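Long-range contacts in Asp/Glu-specific dipeptidyl-peptidase (Flavobacterium psychrophilum, PDB 5JXF), which removes dipeptides from the N-terminus of oligopeptides as a serine peptidase of family S46, with strict specificity for Asp or Glu at the P1 position: residues A[146-151]-A[195-200]; A[267-272]-A[721-726]. All blocks are in the same frame, centred on the assembly; numbering follows the deposited sequence.

Followed from the N terminus, the chain first closes on itself at contact 1, where the end of strand 138-146 and the short helix 148-151 meet the start of strand 197-214; the loop of 43 residues between them carries helix 162-178 and strand 186-192. Contact 2 opens only afterwards and spans 448 residues, joining 267-272 to 721-726 near the C terminus, so the two neither nest nor cross. Contact 1 belongs to the curled antiparallel sheet that also holds strand 186-192, whereas contact 2 is a short two-stranded parallel pairing beside helix 703-713. Their centres lie about 39 Å apart, and both are away from the dipeptide site.

Contact 1: A[146-151]-A[195-200]; sequences DVTAQI and GNQYIL. Unlike the reference sequence in segment 146-151: Ile151 (reference Val).
Thr148 and Tyr198 meet where strand 138-146 turns into helix 148-151. From CB of Thr148 two branches part: OG1 receives the backbone N of Tyr198 at 3.2 Å in a nearly straight bond (171°), and CG2 lies 3.8 Å from Asn196 O. The same OG1 donates to Asp146 OD1, on its syn side, at 2.6 Å. That oxygen also takes the backbone N of Thr148, closing an Asx turn, while OD2 of Asp146 has a weak bond from Gln197 NE2. A valine in place of Thr148 would probably leave the Tyr198 N-H without its acceptor and Asp146 OD1 with one donor fewer. Val147 N, at the helix N-cap position, binds Tyr198 O at 2.8 Å. Ile151 places CG2 over the centre of the Tyr198 ring in a CH-pi contact, 3.4 Å from CG2 to the ring centroid; chi1 of -63° sets CG2 anti to the backbone N and over the ring, while CG1 lies against Tyr198 CB. Val147 CG1 reaches Leu200 CB at 4.0 Å. Asp146 and Ile199 form an antiparallel non-hydrogen-bonded pair, and Asn196 and Gln197 make a classic bulge opposite Phe192. Helix 162-178 packs on Ile151, Tyr198 and Leu200, and strand 186-192 pairs with strand 197-214.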
ATOM      1  N   ASP A 146      30.674 -34.126  12.622  1.00 51.88           N
ATOM      2  CA  ASP A 146      29.695 -34.688  13.539  1.00 62.23           C
ATOM      3  C   ASP A 146      30.378 -35.266  14.778  1.00 71.17           C
ATOM      4  O   ASP A 146      31.321 -36.055  14.672  1.00 72.13           O
ATOM      5  CB  ASP A 146      28.870 -35.767  12.848  1.00 71.62           C
ATOM      6  CG  ASP A 146      27.661 -36.194  13.665  1.00 81.08           C
ATOM      7  OD1 ASP A 146      27.723 -36.147  14.915  1.00 78.93           O
ATOM      8  OD2 ASP A 146      26.643 -36.581  13.052  1.00 86.33           O
ATOM      9  N   VAL A 147      29.886 -34.873  15.952  1.00 71.44           N
ATOM     10  CA  VAL A 147      30.451 -35.338  17.217  1.00 67.59           C
ATOM     11  C   VAL A 147      29.353 -35.725  18.201  1.00 67.41           C
ATOM     12  O   VAL A 147      29.540 -35.626  19.414  1.00 68.57           O
ATOM     13  CB  VAL A 147      31.351 -34.266  17.867  1.00 66.54           C
ATOM     14  CG1 VAL A 147      32.628 -34.063  17.053  1.00 62.02           C
ATOM     15  CG2 VAL A 147      30.595 -32.967  18.009  1.00 65.33           C
ATOM     16  N   THR A 148      28.212 -36.165  17.669  1.00 70.66           N
ATOM     17  CA  THR A 148      27.062 -36.559  18.481  1.00 70.24           C
ATOM     18  C   THR A 148      27.444 -37.610  19.528  1.00 80.28           C
ATOM     19  O   THR A 148      27.252 -37.391  20.727  1.00 85.88           O
ATOM     20  CB  THR A 148      25.919 -37.127  17.616  1.00 70.64           C
ATOM     21  OG1 THR A 148      25.638 -36.237  16.530  1.00 72.79           O
ATOM     22  CG2 THR A 148      24.665 -37.313  18.451  1.00 70.42           C
ATOM     23  N   ALA A 149      27.979 -38.744  19.069  1.00 75.66           N
ATOM     24  CA  ALA A 149      28.387 -39.834  19.962  1.00 74.27           C
ATOM     25  C   ALA A 149      29.253 -39.336  21.113  1.00 69.34           C
ATOM     26  O   ALA A 149      29.020 -39.679  22.267  1.00 73.98           O
ATOM     27  CB  ALA A 149      29.129 -40.914  19.181  1.00 70.20           C
ATOM     28  N   GLN A 150      30.231 -38.498  20.798  1.00 70.47           N
ATOM     29  CA  GLN A 150      31.127 -37.977  21.818  1.00 77.30           C
ATOM     30  C   GLN A 150      30.415 -37.055  22.806  1.00 77.64           C
ATOM     31  O   GLN A 150      30.801 -36.972  23.969  1.00 79.64           O
ATOM     32  CB  GLN A 150      32.298 -37.245  21.164  1.00 77.72           C
ATOM     33  CG  GLN A 150      32.835 -37.935  19.906  1.00 81.41           C
ATOM     34  CD  GLN A 150      34.114 -37.296  19.380  1.00 83.32           C
ATOM     35  OE1 GLN A 150      34.947 -36.809  20.152  1.00 85.09           O
ATOM     36  NE2 GLN A 150      34.265 -37.275  18.056  1.00 82.29           N
ATOM     37  N   ILE A 151      29.367 -36.379  22.351  1.00 75.44           N
ATOM     38  CA  ILE A 151      28.680 -35.405  23.188  1.00 74.55           C
ATOM     39  C   ILE A 151      27.628 -36.085  24.076  1.00 78.61           C
ATOM     40  O   ILE A 151      27.536 -35.787  25.269  1.00 85.61           O
ATOM     41  CB  ILE A 151      28.029 -34.286  22.320  1.00 66.62           C
ATOM     42  CG1 ILE A 151      29.113 -33.505  21.557  1.00 70.00           C
ATOM     43  CG2 ILE A 151      27.180 -33.345  23.169  1.00 61.33           C
ATOM     44  CD1 ILE A 151      30.166 -32.854  22.414  1.00 63.77           C
ATOM     45  N   GLY A 195      18.831 -31.011  20.038  1.00 70.08           N
ATOM     46  CA  GLY A 195      19.694 -31.790  20.912  1.00 69.68           C
ATOM     47  C   GLY A 195      19.917 -33.222  20.469  1.00 68.78           C
ATOM     48  O   GLY A 195      20.647 -33.976  21.124  1.00 70.73           O
ATOM     49  N   ASN A 196      19.287 -33.604  19.361  1.00 67.15           N
ATOM     50  CA  ASN A 196      19.453 -34.947  18.810  1.00 74.46           C
ATOM     51  C   ASN A 196      20.768 -35.122  18.060  1.00 74.51           C
ATOM     52  O   ASN A 196      21.146 -36.234  17.697  1.00 68.60           O
ATOM     53  CB  ASN A 196      18.291 -35.285  17.877  1.00 79.54           C
ATOM     54  CG  ASN A 196      17.008 -35.561  18.625  1.00 81.33           C
ATOM     55  OD1 ASN A 196      16.829 -36.638  19.192  1.00 84.77           O
ATOM     56  ND2 ASN A 196      16.091 -34.596  18.613  1.00 82.25           N
ATOM     57  N   GLN A 197      21.470 -34.021  17.818  1.00 76.49           N
ATOM     58  CA  GLN A 197      22.708 -34.084  17.051  1.00 67.17           C
ATOM     59  C   GLN A 197      23.665 -32.969  17.462  1.00 66.48           C
ATOM     60  O   GLN A 197      23.242 -31.857  17.763  1.00 65.90           O
ATOM     61  CB  GLN A 197      22.408 -34.012  15.546  1.00 64.29           C
ATOM     62  CG  GLN A 197      23.647 -34.074  14.660  1.00 66.37           C
ATOM     63  CD  GLN A 197      23.327 -34.110  13.175  1.00 77.62           C
ATOM     64  OE1 GLN A 197      22.184 -33.910  12.758  1.00 74.43           O
ATOM     65  NE2 GLN A 197      24.347 -34.380  12.366  1.00 80.59           N
ATOM     66  N   TYR A 198      24.957 -33.274  17.484  1.00 65.85           N
ATOM     67  CA  TYR A 198      25.968 -32.283  17.831  1.00 65.45           C
ATOM     68  C   TYR A 198      27.081 -32.273  16.792  1.00 64.72           C
ATOM     69  O   TYR A 198      27.660 -33.320  16.472  1.00 66.91           O
ATOM     70  CB  TYR A 198      26.537 -32.552  19.227  1.00 66.45           C
ATOM     71  CG  TYR A 198      25.535 -32.328  20.334  1.00 67.64           C
ATOM     72  CD1 TYR A 198      24.657 -33.336  20.718  1.00 68.05           C
ATOM     73  CD2 TYR A 198      25.454 -31.104  20.986  1.00 68.97           C
ATOM     74  CE1 TYR A 198      23.729 -33.131  21.734  1.00 65.82           C
ATOM     75  CE2 TYR A 198      24.535 -30.892  22.004  1.00 68.33           C
ATOM     76  CZ  TYR A 198      23.675 -31.907  22.374  1.00 70.19           C
ATOM     77  OH  TYR A 198      22.755 -31.694  23.381  1.00 76.42           O
ATOM     78  N   ILE A 199      27.365 -31.085  16.259  1.00 57.02           N
ATOM     79  CA  ILE A 199      28.365 -30.926  15.213  1.00 58.97           C
ATOM     80  C   ILE A 199      29.407 -29.904  15.610  1.00 59.83           C
ATOM     81  O   ILE A 199      29.055 -28.809  16.069  1.00 54.03           O
ATOM     82  CB  ILE A 199      27.737 -30.476  13.890  1.00 63.14           C
ATOM     83  CG1 ILE A 199      26.796 -31.547  13.344  1.00 66.71           C
ATOM     84  CG2 ILE A 199      28.826 -30.129  12.874  1.00 57.32           C
ATOM     85  CD1 ILE A 199      25.946 -31.054  12.180  1.00 65.81           C
ATOM     86  N   LEU A 200      30.678 -30.262  15.422  1.00 51.99           N
ATOM     87  CA  LEU A 200      31.797 -29.362  15.685  1.00 51.55           C
ATOM     88  C   LEU A 200      32.329 -28.728  14.419  1.00 52.35           C
ATOM     89  O   LEU A 200      32.580 -29.401  13.421  1.00 50.00           O
ATOM     90  CB  LEU A 200      32.943 -30.102  16.400  1.00 57.66           C
ATOM     91  CG  LEU A 200      34.233 -29.307  16.672  1.00 54.30           C
ATOM     92  CD1 LEU A 200      34.927 -29.838  17.923  1.00 59.29           C
ATOM     93  CD2 LEU A 200      35.207 -29.321  15.497  1.00 51.43           C
TER

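Contact 2: A[267-272]-A[721-726]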
ATOM      1  N   LEU A 267      34.363 -15.201  -4.960  1.00 36.96           N
ATOM      2  CA  LEU A 267      33.268 -15.336  -5.902  1.00 42.17           C
ATOM      3  C   LEU A 267      33.468 -14.369  -7.035  1.00 40.24           C
ATOM      4  O   LEU A 267      33.626 -13.163  -6.808  1.00 38.12           O
ATOM      5  CB  LEU A 267      31.911 -15.081  -5.218  1.00 38.67           C
ATOM      6  CG  LEU A 267      31.618 -15.927  -3.979  1.00 43.35           C
ATOM      7  CD1 LEU A 267      30.354 -15.442  -3.280  1.00 40.23           C
ATOM      8  CD2 LEU A 267      31.474 -17.367  -4.362  1.00 43.06           C
ATOM      9  N   PRO A 268      33.494 -14.887  -8.268  1.00 38.98           N
ATOM     10  CA  PRO A 268      33.425 -13.949  -9.389  1.00 39.09           C
ATOM     11  C   PRO A 268      32.021 -13.315  -9.370  1.00 43.72           C
ATOM     12  O   PRO A 268      31.098 -13.949  -8.851  1.00 45.20           O
ATOM     13  CB  PRO A 268      33.623 -14.835 -10.619  1.00 39.15           C
ATOM     14  CG  PRO A 268      34.075 -16.175 -10.098  1.00 46.41           C
ATOM     15  CD  PRO A 268      33.495 -16.284  -8.718  1.00 48.26           C
ATOM     16  N   VAL A 269      31.898 -12.096  -9.893  1.00 45.56           N
ATOM     17  CA  VAL A 269      30.653 -11.354  -9.905  1.00 48.54           C
ATOM     18  C   VAL A 269      30.109 -11.274 -11.324  1.00 49.51           C
ATOM     19  O   VAL A 269      30.780 -10.772 -12.220  1.00 48.17           O
ATOM     20  CB  VAL A 269      30.835  -9.918  -9.359  1.00 48.04           C
ATOM     21  CG1 VAL A 269      29.526  -9.170  -9.436  1.00 43.60           C
ATOM     22  CG2 VAL A 269      31.361  -9.951  -7.927  1.00 46.59           C
ATOM     23  N   SER A 270      28.896 -11.775 -11.519  1.00 49.29           N
ATOM     24  CA  SER A 270      28.253 -11.760 -12.831  1.00 49.25           C
ATOM     25  C   SER A 270      27.755 -10.371 -13.270  1.00 50.68           C
ATOM     26  O   SER A 270      27.300  -9.589 -12.443  1.00 46.34           O
ATOM     27  CB  SER A 270      27.077 -12.731 -12.836  1.00 44.85           C
ATOM     28  OG  SER A 270      26.341 -12.600 -14.037  1.00 44.80           O
ATOM     29  N   LEU A 271      27.852 -10.073 -14.568  1.00 51.65           N
ATOM     30  CA  LEU A 271      27.302  -8.827 -15.140  1.00 52.53           C
ATOM     31  C   LEU A 271      26.143  -9.106 -16.087  1.00 46.41           C
ATOM     32  O   LEU A 271      25.665  -8.201 -16.746  1.00 53.05           O
ATOM     33  CB  LEU A 271      28.369  -8.041 -15.908  1.00 55.65           C
ATOM     34  CG  LEU A 271      29.488  -7.289 -15.196  1.00 55.98           C
ATOM     35  CD1 LEU A 271      30.610  -6.962 -16.177  1.00 54.43           C
ATOM     36  CD2 LEU A 271      28.968  -6.036 -14.569  1.00 58.36           C
ATOM     37  N   ASP A 272      25.714 -10.363 -16.160  1.00 50.05           N
ATOM     38  CA  ASP A 272      24.702 -10.802 -17.109  1.00 54.86           C
ATOM     39  C   ASP A 272      23.334 -10.875 -16.459  1.00 53.74           C
ATOM     40  O   ASP A 272      22.383 -11.340 -17.078  1.00 49.58           O
ATOM     41  CB  ASP A 272      25.058 -12.172 -17.698  1.00 58.14           C
ATOM     42  CG  ASP A 272      26.202 -12.098 -18.706  1.00 60.07           C
ATOM     43  OD1 ASP A 272      26.783 -10.996 -18.877  1.00 55.80           O
ATOM     44  OD2 ASP A 272      26.523 -13.145 -19.321  1.00 64.90           O
ATOM     45  N   ASN A 721      38.203  -3.162  -9.882  1.00 53.74           N
ATOM     46  CA  ASN A 721      39.343  -3.732 -10.593  1.00 53.56           C
ATOM     47  C   ASN A 721      39.875  -4.964  -9.868  1.00 57.51           C
ATOM     48  O   ASN A 721      40.506  -5.832 -10.470  1.00 57.76           O
ATOM     49  CB  ASN A 721      40.454  -2.687 -10.759  1.00 54.13           C
ATOM     50  CG  ASN A 721      40.061  -1.558 -11.713  1.00 66.22           C
ATOM     51  OD1 ASN A 721      39.248  -1.755 -12.619  1.00 74.61           O
ATOM     52  ND2 ASN A 721      40.648  -0.380 -11.521  1.00 63.43           N
ATOM     53  N   GLU A 722      39.578  -5.021  -8.572  1.00 52.17           N
ATOM     54  CA  GLU A 722      39.965  -6.109  -7.679  1.00 57.37           C
ATOM     55  C   GLU A 722      39.120  -7.356  -7.935  1.00 56.82           C
ATOM     56  O   GLU A 722      39.527  -8.462  -7.611  1.00 52.37           O
ATOM     57  CB  GLU A 722      39.792  -5.648  -6.232  1.00 57.40           C
ATOM     58  CG  GLU A 722      40.745  -6.184  -5.235  1.00 72.63           C
ATOM     59  CD  GLU A 722      40.470  -5.613  -3.855  1.00 75.40           C
ATOM     60  OE1 GLU A 722      40.363  -4.377  -3.728  1.00 74.97           O
ATOM     61  OE2 GLU A 722      40.326  -6.412  -2.906  1.00 75.94           O
ATOM     62  N   MET A 723      37.931  -7.180  -8.502  1.00 45.05           N
ATOM     63  CA  MET A 723      37.028  -8.321  -8.639  1.00 41.22           C
ATOM     64  C   MET A 723      37.237  -9.045  -9.965  1.00 46.44           C
ATOM     65  O   MET A 723      37.931  -8.561 -10.843  1.00 47.92           O
ATOM     66  CB  MET A 723      35.577  -7.877  -8.509  1.00 43.72           C
ATOM     67  CG  MET A 723      35.274  -7.054  -7.262  1.00 47.44           C
ATOM     68  SD  MET A 723      33.634  -6.315  -7.415  1.00 55.71           S
ATOM     69  CE  MET A 723      33.819  -4.877  -6.366  1.00 40.64           C
ATOM     70  N   LYS A 724      36.655 -10.224 -10.096  1.00 48.96           N
ATOM     71  CA  LYS A 724      36.625 -10.892 -11.382  1.00 48.97           C
ATOM     72  C   LYS A 724      35.199 -10.812 -11.948  1.00 50.94           C
ATOM     73  O   LYS A 724      34.319 -11.555 -11.536  1.00 50.77           O
ATOM     74  CB  LYS A 724      37.089 -12.337 -11.253  1.00 47.64           C
ATOM     75  CG  LYS A 724      36.958 -13.134 -12.548  1.00 52.28           C
ATOM     76  CD  LYS A 724      37.494 -14.539 -12.361  1.00 59.74           C
ATOM     77  CE  LYS A 724      37.520 -15.317 -13.662  1.00 65.64           C
ATOM     78  NZ  LYS A 724      38.126 -16.659 -13.449  1.00 70.42           N
ATOM     79  N   LEU A 725      34.985  -9.882 -12.875  1.00 51.42           N
ATOM     80  CA  LEU A 725      33.688  -9.685 -13.515  1.00 50.65           C
ATOM     81  C   LEU A 725      33.519 -10.697 -14.632  1.00 45.10           C
ATOM     82  O   LEU A 725      34.405 -10.840 -15.462  1.00 47.97           O
ATOM     83  CB  LEU A 725      33.585  -8.259 -14.049  1.00 52.18           C
ATOM     84  CG  LEU A 725      33.840  -7.186 -12.987  1.00 57.75           C
ATOM     85  CD1 LEU A 725      33.642  -5.805 -13.575  1.00 62.86           C
ATOM     86  CD2 LEU A 725      32.921  -7.387 -11.773  1.00 51.12           C
ATOM     87  N   VAL A 726      32.417 -11.431 -14.639  1.00 41.91           N
ATOM     88  CA  VAL A 726      32.237 -12.488 -15.642  1.00 44.73           C
ATOM     89  C   VAL A 726      30.886 -12.404 -16.362  1.00 51.00           C
ATOM     90  O   VAL A 726      29.957 -11.743 -15.887  1.00 48.48           O
ATOM     91  CB  VAL A 726      32.363 -13.886 -15.017  1.00 44.21           C
ATOM     92  CG1 VAL A 726      33.807 -14.140 -14.572  1.00 46.25           C
ATOM     93  CG2 VAL A 726      31.398 -14.050 -13.836  1.00 41.65           C
TER
HETATM   94  O   HOH W   1      34.995 -11.195  -7.786  1.00 41.92           O
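Val269 and Leu725 form one parallel bridge and Ser270 and Val726 the next, with Val269 N bonded to Lys724 O, Val726 N to Val269 O and Leu271 N to Val726 O, each at 3.0 Å. Two CA-H...O contacts supplement them, from Leu725 CA to Val269 O and from Ser270 CA to Val726 O. Just before the paired residues, a water bridges the two segments, donating to Leu267 O at 2.6 Å and accepting from Lys724 N. Among the side chains, Val269 and Leu725 share one face of the pair, where Leu725 CD2 lies 4.1 Å from Val269 CB. Leu271 CD1 comes up to Leu725 CB at 3.9 Å, and Val269 CG2 approaches Met723 SD. Val726 has its CG1 anti to the carbonyl carbon (chi1 -68°), which leaves CG2 over the Val269 carbonyl, 3.7 Å from Val269 O; both its methyls reach Pro268 CB. The aliphatic start of Lys724 also meets this proline, with CG 4.2 Å from Pro268 CB. Past the last bridge, Ser270 OG accepts from Asp272 N in an ST turn, while the Asp272 carboxylate binds His727 and Lys729 N. Helix 703-713 packs through Leu707 against Val269, Leu271 and Met723, and backbone hydrogen bonds of Pro268 and Ser270 with Leu673 connect this small sheet to strand 673-680.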